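Local structure of putative O-acetylhomoserine (Thiol)-lyase (Campylobacter jejuni, 4OC9) at residues N239-D242 and L248-N251. The protein probably uses pyridoxal 5'-phosphate to make homocysteine from O-acetylhomoserine and sulfide, as in related enzymes of the trans-sulfuration family. Residues are numbered along the deposited sequence; the frame is centred on the assembly and turned at random.
Sequences NTPD and LNLN
N251 and N239 meet side chain to side chain at the tight end of this contact, where two nearly antiparallel pieces of one loop are pinned by amide groups. ND2 of N251 donates to OD1 of N239 at 3.0 Å, arriving in the carbonyl plane on a lone pair, with a fairly straight N-H...O angle of 160°. The two side chains cross at about a right angle, their amide planes 46° apart. Asparagine suits both places because one short amide can give and accept at once: N239 OD1 also accepts a hydrogen bond from N of N231, and its ND2 donates to O of L229 and O of Y235.

N249 bridges the middle. A chi1 of -176° swings its CG opposite its own backbone N and lays the amide against the backbone of N239 and T240; ND2 gives a weak bond to O of N239 at 3.1 Å, and OD1 accepts from the backbone N of N251 at 3.0 Å, forming an Asx turn that leads into the 3-10 turn at 250-251.

At the other end the grip passes to the backbone. N of D242 donates to O of L248 at 2.8 Å, while its carboxylate OD1 bonds OG of S244, within the link between the segments. T240 and P241 form the loose, exposed side. P241, with no N-H to satisfy, adds a CA-H...O contact to O of L248; its ring touches N249 loosely, CD to ND2 at 3.9 Å. T240 turns its side chain away, its hydroxyl bonded to O of K236.

Both segments belong to the surface connection between helices 225-229 and 257-270, tied by N239 to the end of the former, with apolar L250, buried, packed on F238 and L248 on L47.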
loop_
_atom_site.group_PDB
_atom_site.type_symbol
_atom_site.label_atom_id
_atom_site.label_comp_id
_atom_site.label_asym_id
_atom_site.label_seq_id
_atom_site.Cartn_x
_atom_site.Cartn_y
_atom_site.Cartn_z
ATOM N N ASN D 239 23.332 -26.650 19.626
ATOM C CA ASN D 239 24.557 -27.464 19.708
ATOM C C ASN D 239 24.393 -28.920 19.335
ATOM O O ASN D 239 25.172 -29.756 19.759
ATOM C CB ASN D 239 25.056 -27.370 21.163
ATOM C CG ASN D 239 25.471 -25.966 21.537
ATOM O OD1 ASN D 239 26.485 -25.463 21.046
ATOM N ND2 ASN D 239 24.735 -25.351 22.463
ATOM N N THR D 240 23.372 -29.234 18.554
ATOM C CA THR D 240 23.127 -30.595 18.164
ATOM C C THR D 240 22.718 -30.678 16.712
ATOM O O THR D 240 21.991 -29.821 16.248
ATOM C CB THR D 240 21.936 -31.157 18.957
ATOM O OG1 THR D 240 22.147 -30.991 20.354
ATOM C CG2 THR D 240 21.678 -32.636 18.671
ATOM N N PRO D 241 23.146 -31.743 16.005
ATOM C CA PRO D 241 22.753 -31.869 14.606
ATOM C C PRO D 241 21.233 -31.802 14.505
ATOM O O PRO D 241 20.536 -32.447 15.289
ATOM C CB PRO D 241 23.257 -33.261 14.216
ATOM C CG PRO D 241 24.365 -33.540 15.160
ATOM C CD PRO D 241 23.989 -32.867 16.448
ATOM N N ASP D 242 20.731 -31.016 13.561
ATOM C CA ASP D 242 19.292 -30.865 13.393
ATOM C C ASP D 242 18.810 -31.652 12.177
ATOM O O ASP D 242 19.287 -31.425 11.056
ATOM C CB ASP D 242 18.958 -29.378 13.284
ATOM C CG ASP D 242 17.466 -29.104 13.287
ATOM O OD1 ASP D 242 16.665 -29.961 12.865
ATOM O OD2 ASP D 242 17.095 -27.995 13.715
ATOM N N LEU D 248 22.737 -30.418 10.198
ATOM C CA LEU D 248 23.423 -29.161 10.486
ATOM C C LEU D 248 23.423 -28.856 11.969
ATOM O O LEU D 248 22.400 -29.010 12.645
ATOM C CB LEU D 248 22.730 -27.999 9.795
ATOM C CG LEU D 248 23.304 -26.613 10.134
ATOM C CD1 LEU D 248 24.760 -26.462 9.696
ATOM C CD2 LEU D 248 22.442 -25.534 9.480
ATOM N N ASN D 249 24.581 -28.439 12.480
ATOM C CA ASN D 249 24.716 -28.095 13.897
ATOM C C ASN D 249 25.018 -26.612 13.913
ATOM O O ASN D 249 26.049 -26.168 13.402
ATOM C CB ASN D 249 25.793 -28.934 14.596
ATOM C CG ASN D 249 25.866 -28.658 16.092
ATOM O OD1 ASN D 249 25.613 -27.547 16.549
ATOM N ND2 ASN D 249 26.245 -29.672 16.856
ATOM N N LEU D 250 24.106 -25.846 14.490
ATOM C CA LEU D 250 24.252 -24.386 14.534
ATOM C C LEU D 250 25.515 -23.853 15.180
ATOM O O LEU D 250 26.004 -22.814 14.743
ATOM C CB LEU D 250 23.021 -23.742 15.180
ATOM C CG LEU D 250 21.717 -23.964 14.406
ATOM C CD1 LEU D 250 20.503 -23.493 15.177
ATOM C CD2 LEU D 250 21.779 -23.315 13.030
ATOM N N ASN D 251 26.078 -24.562 16.163
ATOM C CA ASN D 251 27.297 -24.060 16.807
ATOM C C ASN D 251 28.492 -24.029 15.854
ATOM O O ASN D 251 29.547 -23.508 16.189
ATOM C CB ASN D 251 27.630 -24.780 18.102
ATOM C CG ASN D 251 28.017 -26.225 17.896
ATOM O OD1 ASN D 251 28.513 -26.600 16.834
ATOM N ND2 ASN D 251 27.811 -27.049 18.928
#